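Local coordinates for conserved hypothetical alanine and leucine RICH protein (PDB 2WAM) that is of unknown function but belongs to the PAC2 family and assembles with other copies of itself, at residues 220-223 against 224-227; 71-74 against 75-79; 157-160 against 161-165; 258-261 against 262-266; 43-46 against 47-51. All blocks are in the same frame, centred on the assembly; numbering follows the deposited sequence.

Contact 1: 220-223 against 224-227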
# COMPACT_ATOMS: atom_id res chain seq x y z
N SER A 220 -12.41 24.27 -4.47
CA SER A 220 -13.13 24.99 -3.42
C SER A 220 -14.64 24.89 -3.60
O SER A 220 -15.37 24.60 -2.66
CB SER A 220 -12.72 26.47 -3.36
OG SER A 220 -11.70 26.68 -2.39
N ASN A 221 -15.12 25.13 -4.82
CA ASN A 221 -16.55 25.03 -5.07
C ASN A 221 -17.07 23.62 -4.87
O ASN A 221 -18.12 23.41 -4.26
CB ASN A 221 -16.90 25.52 -6.47
CG ASN A 221 -16.85 27.03 -6.59
OD1 ASN A 221 -16.90 27.75 -5.58
ND2 ASN A 221 -16.75 27.51 -7.83
N LEU A 222 -16.34 22.65 -5.41
CA LEU A 222 -16.76 21.26 -5.28
C LEU A 222 -16.73 20.85 -3.81
O LEU A 222 -17.57 20.07 -3.37
CB LEU A 222 -15.91 20.34 -6.14
CG LEU A 222 -16.46 18.93 -6.35
CD1 LEU A 222 -17.84 18.98 -7.00
CD2 LEU A 222 -15.51 18.09 -7.19
N LEU A 223 -15.78 21.39 -3.04
CA LEU A 223 -15.71 21.09 -1.62
C LEU A 223 -16.96 21.59 -0.93
O LEU A 223 -17.60 20.88 -0.15
CB LEU A 223 -14.49 21.74 -0.98
CG LEU A 223 -14.44 21.70 0.56
CD1 LEU A 223 -14.33 20.27 1.08
CD2 LEU A 223 -13.28 22.56 1.04
N GLU A 224 -17.31 22.84 -1.23
CA GLU A 224 -18.53 23.45 -0.71
C GLU A 224 -19.77 22.61 -1.08
O GLU A 224 -20.58 22.26 -0.21
CB GLU A 224 -18.62 24.88 -1.22
CG GLU A 224 -19.97 25.53 -1.08
CD GLU A 224 -19.88 27.03 -1.32
OE1 GLU A 224 -18.89 27.65 -0.86
OE2 GLU A 224 -20.81 27.58 -1.96
N TYR A 225 -19.90 22.26 -2.35
CA TYR A 225 -20.99 21.40 -2.79
C TYR A 225 -21.02 20.03 -2.10
O TYR A 225 -22.08 19.60 -1.61
CB TYR A 225 -20.96 21.20 -4.30
CG TYR A 225 -22.11 20.37 -4.81
CD1 TYR A 225 -23.43 20.77 -4.61
CD2 TYR A 225 -21.88 19.18 -5.50
CE1 TYR A 225 -24.48 20.00 -5.07
CE2 TYR A 225 -22.92 18.41 -5.97
CZ TYR A 225 -24.23 18.83 -5.75
OH TYR A 225 -25.27 18.06 -6.22
N ARG A 226 -19.88 19.35 -2.05
CA ARG A 226 -19.82 18.04 -1.42
C ARG A 226 -20.19 18.15 0.05
O ARG A 226 -21.00 17.37 0.55
CB ARG A 226 -18.44 17.41 -1.59
CG ARG A 226 -18.10 17.02 -3.01
CD ARG A 226 -18.56 15.63 -3.33
NE ARG A 226 -18.29 15.25 -4.71
CZ ARG A 226 -19.18 15.31 -5.69
NH1 ARG A 226 -20.41 15.73 -5.44
NH2 ARG A 226 -18.84 14.94 -6.92
N MET A 227 -19.59 19.12 0.73
CA MET A 227 -19.91 19.43 2.12
C MET A 227 -21.42 19.58 2.35
O MET A 227 -21.96 18.98 3.28
CB MET A 227 -19.21 20.73 2.55
CG MET A 227 -17.71 20.61 2.79
SD MET A 227 -17.35 19.41 4.08
CE MET A 227 -17.44 20.45 5.53
O HOH W 1 -16.54 28.24 -2.44
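The guanidinium group of R226 has L222 over one face: methyl CD1 lies 4.1 Å from CZ, above the centre of the group. The same methyl stands at the edge of the Y225 ring, near its plane and 4.3 Å from CD2, so one leucine branch serves two flat groups. The leucine and arginine lie side by side one helical turn apart. R226 bends at chi2 (-89°), which brings its flat end back beside the leucine instead of letting it run straight out. One residue further along, L223 and M227 repeat the i, i+4 pairing with purely apolar atoms, CD1 of L223 meeting CG of M227 at 3.8 Å. Beneath both pairs run ordinary backbone bonds, such as R226 N to L222 O at 2.8 Å. On another side, a water donates to OD1 of N221 and to OE1 of E224, the latter 2.9 Å away, and so spans a polar i, i+3 pair. E224 OE2 bonds to H196, while R226 bridges to E157 and to D128 of the second subunit, and its NH1 bonds to Q229. Leucine and methionine suit the face turned to helix 156-169, and arginine suits the border, where its aliphatic stem packs and its charge reaches out. The two carboxylates probably offset that charge and fix the rotation of the guanidinium, whose N-H groups lie in its plane while L222 covers a face.

Contact 2: 71-74 against 75-79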
# COMPACT_ATOMS: atom_id res chain seq x y z
N ALA A 71 -9.14 28.64 1.29
CA ALA A 71 -8.58 29.62 0.37
C ALA A 71 -7.55 28.97 -0.54
O ALA A 71 -6.40 28.78 -0.15
CB ALA A 71 -7.95 30.77 1.14
N LEU A 72 -7.96 28.65 -1.76
CA LEU A 72 -7.11 27.91 -2.70
C LEU A 72 -6.79 28.70 -3.98
O LEU A 72 -7.66 29.33 -4.57
CB LEU A 72 -7.74 26.54 -3.02
CG LEU A 72 -8.10 25.65 -1.81
CD1 LEU A 72 -8.77 24.36 -2.25
CD2 LEU A 72 -6.86 25.35 -0.98
N GLU A 73 -5.53 28.65 -4.39
CA GLU A 73 -5.07 29.40 -5.55
C GLU A 73 -4.90 28.49 -6.75
O GLU A 73 -4.47 27.35 -6.61
CB GLU A 73 -3.73 30.05 -5.25
CG GLU A 73 -3.61 30.59 -3.85
CD GLU A 73 -2.17 30.91 -3.49
OE1 GLU A 73 -1.37 31.15 -4.42
OE2 GLU A 73 -1.85 30.92 -2.29
N GLY A 74 -5.22 29.01 -7.93
CA GLY A 74 -5.09 28.24 -9.15
C GLY A 74 -6.35 28.19 -9.99
O GLY A 74 -6.31 27.85 -11.17
N PHE A 75 -7.48 28.55 -9.39
CA PHE A 75 -8.76 28.60 -10.09
C PHE A 75 -8.97 29.97 -10.72
O PHE A 75 -8.84 30.14 -11.92
CB PHE A 75 -9.91 28.27 -9.14
CG PHE A 75 -11.27 28.38 -9.77
CD1 PHE A 75 -12.31 29.00 -9.09
CD2 PHE A 75 -11.52 27.88 -11.04
CE1 PHE A 75 -13.55 29.11 -9.66
CE2 PHE A 75 -12.76 27.98 -11.61
CZ PHE A 75 -13.78 28.60 -10.93
N SER A 76 -9.33 30.94 -9.89
CA SER A 76 -9.46 32.32 -10.33
C SER A 76 -8.86 33.19 -9.24
O SER A 76 -9.35 33.19 -8.11
CB SER A 76 -10.93 32.68 -10.52
OG SER A 76 -11.09 34.08 -10.64
N ASP A 77 -7.81 33.92 -9.60
CA ASP A 77 -7.01 34.68 -8.64
C ASP A 77 -6.86 36.16 -8.97
O ASP A 77 -5.76 36.72 -8.85
CB ASP A 77 -5.63 34.04 -8.51
CG ASP A 77 -5.70 32.66 -7.91
OD1 ASP A 77 -6.09 32.58 -6.73
OD2 ASP A 77 -5.40 31.68 -8.62
N ALA A 78 -7.96 36.79 -9.36
CA ALA A 78 -7.96 38.21 -9.64
C ALA A 78 -7.58 38.99 -8.39
O ALA A 78 -8.12 38.74 -7.30
CB ALA A 78 -9.34 38.65 -10.13
N GLY A 79 -6.65 39.93 -8.56
CA GLY A 79 -6.15 40.74 -7.47
C GLY A 79 -5.24 39.95 -6.56
O GLY A 79 -4.80 40.44 -5.52
O HOH W 2 -8.13 30.22 -7.13
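Strand 67-73 ends at E73, and the chain turns at G74, whose phi of 127° lies where a side chain would be jammed against the preceding carbonyl oxygen; glycine is therefore the natural residue here. The side chain that closes the turn is D77. Its OD2 accepts the backbone N-H of G74 at 2.8 Å, using the syn lone pair, with an N-H...O angle of 150°. The other oxygen, OD1, rests against the end of the strand, 3.5 Å from CA of E73 and 3.8 Å from its CB. With CG beside the backbone N (chi1 -66°), the carboxylate is carried back toward the end of the strand that the chain has left. Aspartate fits because its short chain lets OD2 take the G74 amide while OD1 meets a water, 3.1 Å away. That water sits inside the bend, accepting from F75 N at 2.9 Å and lying 2.8 Å from L72 O, so it ties the strand end to the loop. The ring of F75 leads away from the turn to L339 and A343 of helix 333-343, and OG of S76 bonds to the backbone oxygen of T180. G74 O receives a hydrogen bond from R110 of the second subunit. The whole is a glycine turn at the C-terminal end of an inner strand, held by an aspartate-to-backbone hydrogen bond, in the connection from strand 67-73 to helix 81-92.

Contact 3: 157-160 against 161-165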
# COMPACT_ATOMS: atom_id res chain seq x y z
N GLU A 157 -11.65 14.25 -5.56
CA GLU A 157 -12.61 13.55 -4.72
C GLU A 157 -11.93 13.05 -3.46
O GLU A 157 -12.38 13.31 -2.34
CB GLU A 157 -13.32 12.43 -5.46
CG GLU A 157 -14.21 12.90 -6.63
CD GLU A 157 -15.39 13.78 -6.20
OE1 GLU A 157 -16.00 14.42 -7.08
OE2 GLU A 157 -15.73 13.84 -5.00
N ARG A 158 -10.81 12.37 -3.65
CA ARG A 158 -10.06 11.86 -2.51
C ARG A 158 -9.68 13.01 -1.57
O ARG A 158 -9.83 12.92 -0.35
CB ARG A 158 -8.85 11.08 -3.00
CG ARG A 158 -8.18 10.26 -1.93
CD ARG A 158 -7.31 9.22 -2.57
NE ARG A 158 -6.07 9.04 -1.83
CZ ARG A 158 -4.97 8.52 -2.34
NH1 ARG A 158 -4.94 8.10 -3.60
NH2 ARG A 158 -3.88 8.40 -1.58
N PHE A 159 -9.19 14.10 -2.15
CA PHE A 159 -8.82 15.30 -1.41
C PHE A 159 -9.98 15.88 -0.62
O PHE A 159 -9.87 16.10 0.59
CB PHE A 159 -8.25 16.35 -2.38
CG PHE A 159 -8.06 17.70 -1.75
CD1 PHE A 159 -8.78 18.80 -2.21
CD2 PHE A 159 -7.18 17.87 -0.70
CE1 PHE A 159 -8.62 20.03 -1.64
CE2 PHE A 159 -7.01 19.11 -0.12
CZ PHE A 159 -7.73 20.20 -0.59
N ILE A 160 -11.09 16.14 -1.31
CA ILE A 160 -12.29 16.68 -0.67
C ILE A 160 -12.81 15.79 0.48
O ILE A 160 -13.14 16.29 1.56
CB ILE A 160 -13.40 16.91 -1.69
CG1 ILE A 160 -13.05 18.10 -2.59
CG2 ILE A 160 -14.72 17.15 -0.99
CD1 ILE A 160 -13.75 18.07 -3.93
N THR A 161 -12.85 14.49 0.26
CA THR A 161 -13.26 13.57 1.31
C THR A 161 -12.38 13.71 2.55
O THR A 161 -12.89 13.80 3.67
CB THR A 161 -13.25 12.12 0.82
OG1 THR A 161 -14.28 11.95 -0.15
CG2 THR A 161 -13.48 11.17 1.98
N ALA A 162 -11.06 13.73 2.35
CA ALA A 162 -10.13 13.93 3.45
C ALA A 162 -10.40 15.23 4.23
O ALA A 162 -10.37 15.22 5.45
CB ALA A 162 -8.68 13.88 2.95
N VAL A 163 -10.67 16.33 3.53
CA VAL A 163 -11.01 17.59 4.20
C VAL A 163 -12.34 17.47 4.95
O VAL A 163 -12.45 17.86 6.11
CB VAL A 163 -11.08 18.79 3.21
CG1 VAL A 163 -11.62 20.03 3.90
CG2 VAL A 163 -9.71 19.10 2.62
N ARG A 164 -13.35 16.93 4.28
CA ARG A 164 -14.64 16.73 4.92
C ARG A 164 -14.53 15.83 6.17
O ARG A 164 -15.20 16.08 7.19
CB ARG A 164 -15.65 16.15 3.92
CG ARG A 164 -16.96 15.73 4.57
CD ARG A 164 -18.00 15.40 3.54
NE ARG A 164 -17.70 14.16 2.86
CZ ARG A 164 -18.02 12.96 3.34
NH1 ARG A 164 -18.65 12.88 4.50
NH2 ARG A 164 -17.71 11.87 2.66
N LEU A 165 -13.68 14.81 6.10
CA LEU A 165 -13.49 13.91 7.23
C LEU A 165 -12.70 14.57 8.38
O LEU A 165 -12.95 14.29 9.55
CB LEU A 165 -12.84 12.60 6.80
CG LEU A 165 -12.55 11.57 7.90
CD1 LEU A 165 -12.51 10.17 7.30
CD2 LEU A 165 -11.26 11.86 8.69
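E157 meets T161 through its backbone carbonyl, which accepts twice: from T161 N at 2.9 Å, and from the hydroxyl OG1 at 3.2 Å. The amide donor lies nearly on the line of the C=O bond, whereas the hydroxyl donor sits 41° out of the carbonyl plane. T161 can do this because OG1 stands beside its own backbone N (chi1 -68°), turned back along the helix; a threonine thus satisfies its hydroxyl within the turn. The carboxylate of E157 bridges to R226 of helix 219-229. R158 gives its carbonyl to A162 N at 3.1 Å and sends its guanidinium to E105 of the second subunit. F159 makes the main side-chain contact: methyl CG2 of V163 lies over one ring face, 4.2 Å from the centroid and 27° off the normal, a CH-pi contact, with CE2 as its nearest ring atom at 3.8 Å. The two side chains run alongside each other, and the ring also meets F101 edge to face. I160 closes the segment, its carbonyl accepting R164 N at 2.8 Å; its branched side chain turns to L222 and L223. Apolar F159, I160 and V163 are buried, whereas E157 and R158, partly exposed, direct their charges to partners. This is regular alpha-helical i, i+4 packing in helix 156-169, which lies between helix 219-229 and the hairpin of strands 44-45 and 49-51.

Contact 4: 258-261 against 262-266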
# COMPACT_ATOMS: atom_id res chain seq x y z
N LEU A 258 -11.93 39.12 3.84
CA LEU A 258 -11.73 38.85 5.26
C LEU A 258 -12.76 39.56 6.16
O LEU A 258 -13.17 39.03 7.19
CB LEU A 258 -10.30 39.19 5.69
CG LEU A 258 -9.19 38.27 5.14
CD1 LEU A 258 -7.91 38.46 5.92
CD2 LEU A 258 -9.60 36.81 5.13
N GLU A 259 -13.17 40.76 5.77
CA GLU A 259 -14.17 41.48 6.56
C GLU A 259 -15.45 40.67 6.57
O GLU A 259 -16.18 40.65 7.56
CB GLU A 259 -14.41 42.88 5.98
CG GLU A 259 -13.32 43.87 6.37
CD GLU A 259 -13.44 45.20 5.66
OE1 GLU A 259 -14.01 45.22 4.55
OE2 GLU A 259 -12.96 46.21 6.21
N GLN A 260 -15.69 39.98 5.46
CA GLN A 260 -16.87 39.15 5.31
C GLN A 260 -16.77 37.87 6.15
O GLN A 260 -17.72 37.50 6.84
CB GLN A 260 -17.08 38.82 3.84
CG GLN A 260 -18.48 38.33 3.52
CD GLN A 260 -19.54 39.24 4.08
OE1 GLN A 260 -20.41 38.80 4.84
NE2 GLN A 260 -19.48 40.53 3.73
N VAL A 261 -15.62 37.19 6.10
CA VAL A 261 -15.36 36.04 6.95
C VAL A 261 -15.60 36.42 8.40
O VAL A 261 -16.19 35.67 9.16
CB VAL A 261 -13.89 35.53 6.84
CG1 VAL A 261 -13.63 34.37 7.80
CG2 VAL A 261 -13.56 35.14 5.43
N ALA A 262 -15.16 37.62 8.78
CA ALA A 262 -15.32 38.08 10.16
C ALA A 262 -16.80 38.18 10.59
O ALA A 262 -17.15 37.67 11.64
CB ALA A 262 -14.60 39.41 10.38
N LYS A 263 -17.65 38.83 9.78
CA LYS A 263 -19.08 38.90 10.08
C LYS A 263 -19.73 37.51 10.17
O LYS A 263 -20.37 37.17 11.15
CB LYS A 263 -19.85 39.72 9.03
CG LYS A 263 -19.36 41.14 8.85
CD LYS A 263 -20.22 41.92 7.86
CE LYS A 263 -19.56 43.26 7.54
NZ LYS A 263 -20.45 44.18 6.79
N THR A 264 -19.56 36.72 9.12
CA THR A 264 -20.21 35.42 9.01
C THR A 264 -19.73 34.45 10.07
O THR A 264 -20.52 33.73 10.67
CB THR A 264 -20.00 34.83 7.61
OG1 THR A 264 -20.66 35.66 6.64
CG2 THR A 264 -20.56 33.42 7.53
N GLY A 265 -18.43 34.44 10.31
CA GLY A 265 -17.84 33.48 11.23
C GLY A 265 -17.84 33.90 12.68
O GLY A 265 -17.51 33.09 13.57
N SER A 266 -18.22 35.15 12.93
CA SER A 266 -18.17 35.71 14.28
C SER A 266 -16.72 35.74 14.78
O SER A 266 -16.40 35.35 15.90
CB SER A 266 -19.05 34.90 15.24
OG SER A 266 -20.41 35.21 15.03
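Q260 reaches forward over the next turn of the helix, its amide oxygen OE1 coming to 3.6 Å from OG1 of T264. The two side chains cross obliquely. The glutamine leaves the backbone with CG beside the carbonyl carbon (chi1 -162°) and then bends at chi2 (50°), which swings the amide along the helix toward the threonine. The backbone carbonyl of Q260 is the firmer link: T264 N donates to it at 3.0 Å and at 176°, while T264 OG1 adds a weak bond at 3.5 Å. Threonine suits the place because its hydroxyl can turn back to that carbonyl while the side chain also packs on V235 and F237 of strand 234-242 and on I176 of strand 174-183. V261, whose side chain touches L178, and L258, which packs on A85, H88 and L89 of helix 81-92, supply the apolar side. On the outer side K263 extends its chain back past the preceding turn, CG lying 3.5 Å from E259 O; its ammonium group stays well apart from the carboxylate of E259, which instead bonds to Q255. Small A262 sets its methyl against the carbonyl oxygens of L258 and E259. G265, the last helical residue, ends the regular ladder with its N on V261 O at 2.8 Å. S266 then leaves helical geometry with positive phi. The arrangement is that of the C-terminal end of an amphipathic helix, 251-265, packed on the mixed sheet and against helix 81-92.

Contact 5: 43-46 against 47-51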
# COMPACT_ATOMS: atom_id res chain seq x y z
N PRO A 43 1.25 10.10 11.81
CA PRO A 43 -0.08 9.58 11.47
C PRO A 43 -0.82 10.48 10.47
O PRO A 43 -0.57 11.68 10.37
CB PRO A 43 -0.83 9.58 12.82
CG PRO A 43 0.06 10.35 13.79
CD PRO A 43 1.22 10.93 13.03
N GLY A 44 -1.76 9.89 9.75
CA GLY A 44 -2.49 10.62 8.75
C GLY A 44 -3.16 9.69 7.77
O GLY A 44 -3.58 8.59 8.13
N GLN A 45 -3.28 10.15 6.53
CA GLN A 45 -3.77 9.34 5.44
C GLN A 45 -2.66 9.24 4.40
O GLN A 45 -2.29 10.24 3.79
CB GLN A 45 -5.04 9.93 4.83
CG GLN A 45 -5.50 9.22 3.54
CD GLN A 45 -6.84 9.73 3.02
OE1 GLN A 45 -7.64 10.31 3.75
NE2 GLN A 45 -7.10 9.49 1.73
N PRO A 46 -2.14 8.04 4.20
CA PRO A 46 -1.02 7.86 3.26
C PRO A 46 -1.36 8.40 1.88
O PRO A 46 -2.41 8.11 1.31
CB PRO A 46 -0.84 6.34 3.22
CG PRO A 46 -1.53 5.83 4.47
CD PRO A 46 -2.66 6.75 4.70
N GLY A 47 -0.45 9.21 1.35
CA GLY A 47 -0.63 9.82 0.06
C GLY A 47 -1.61 10.99 0.05
O GLY A 47 -1.99 11.46 -1.03
N MET A 48 -2.03 11.45 1.23
CA MET A 48 -2.96 12.56 1.27
C MET A 48 -2.61 13.66 2.28
O MET A 48 -2.63 14.84 1.93
CB MET A 48 -4.40 12.08 1.48
CG MET A 48 -5.41 13.17 1.16
SD MET A 48 -5.34 13.72 -0.56
CE MET A 48 -5.64 15.42 -0.25
N TYR A 49 -2.33 13.29 3.53
CA TYR A 49 -1.94 14.26 4.54
C TYR A 49 -1.29 13.63 5.75
O TYR A 49 -1.62 12.51 6.13
CB TYR A 49 -3.13 15.11 4.99
CG TYR A 49 -4.20 14.35 5.76
CD1 TYR A 49 -4.08 14.12 7.13
CD2 TYR A 49 -5.34 13.89 5.13
CE1 TYR A 49 -5.07 13.45 7.85
CE2 TYR A 49 -6.33 13.20 5.83
CZ TYR A 49 -6.19 12.99 7.19
OH TYR A 49 -7.17 12.31 7.87
N GLU A 50 -0.35 14.37 6.34
CA GLU A 50 0.18 14.08 7.66
C GLU A 50 -0.47 14.98 8.70
O GLU A 50 -0.60 16.20 8.50
CB GLU A 50 1.68 14.34 7.69
CG GLU A 50 2.53 13.35 6.94
CD GLU A 50 3.95 13.30 7.48
OE1 GLU A 50 4.26 14.04 8.45
OE2 GLU A 50 4.75 12.50 6.94
N LEU A 51 -0.88 14.40 9.81
CA LEU A 51 -1.31 15.17 10.97
C LEU A 51 -0.13 15.70 11.77
O LEU A 51 0.86 15.00 11.95
CB LEU A 51 -2.17 14.31 11.88
CG LEU A 51 -3.58 14.13 11.34
CD1 LEU A 51 -4.36 13.22 12.25
CD2 LEU A 51 -4.25 15.50 11.20
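A beta hairpin joins strands 44-45 and 49-51, and at its turn M48 and Y49 both face Q45, forming a classic beta bulge. The carbonyl of Q45 marks the bulge by accepting two amides, M48 N at 2.8 Å and Y49 N at 3.1 Å. The M48 donor is tilted 30° from the carbonyl plane, and the Y49 donor lies in it. The antiparallel pairing is continued by Q45 N to Y49 O at 2.9 Å and by L51 N to P43 O at 2.8 Å. Between these, CA of G44 approaches Y49 O at 3.3 Å in a CA-H...O contact; a side chain at G44 would collide with that oxygen, which explains the glycine. Q45 crosses Y49 at about a right angle, laying CB over one ring face, 4.1 Å from the centroid, a CH-pi contact. With its CG between backbone N and carbonyl carbon (chi1 67°), Y49 folds its ring across the neighbouring strand. The extended Q45 chain also runs beside M48, CG to CB at 3.7 Å. P46 and G47 are the central pair of a type II beta turn, glycine accepting the positive phi. M48 packs on A162 of helix 156-169, while P43 packs on Y49 of the third subunit, and Y49 on its P43. Backbone bonds thus set the register, the CH-pi contact pins side chains on one face, and apolar surface is shared with a neighbouring chain.

In the fold
Contacts 1 and 3 lie on helices 219-229 and 156-169, which pack on each other through apolar and ionic contacts. Contact 3 is the more buried; both reach the second subunit by charged ends, and contact 3 touches the third as well. Contact 5 meets contact 3 where Q45 and M48 pack on A162, but its centre lies about 24 Å from the centre of the chain and it faces the third subunit. Contact 2, whose centre is about 7 Å from that of the chain, is a water-assisted turn and touches contact 1 through L72 and F75. Contact 4 touches none of the others; its segments meet no other chain, and its helix has both buried and exposed sides.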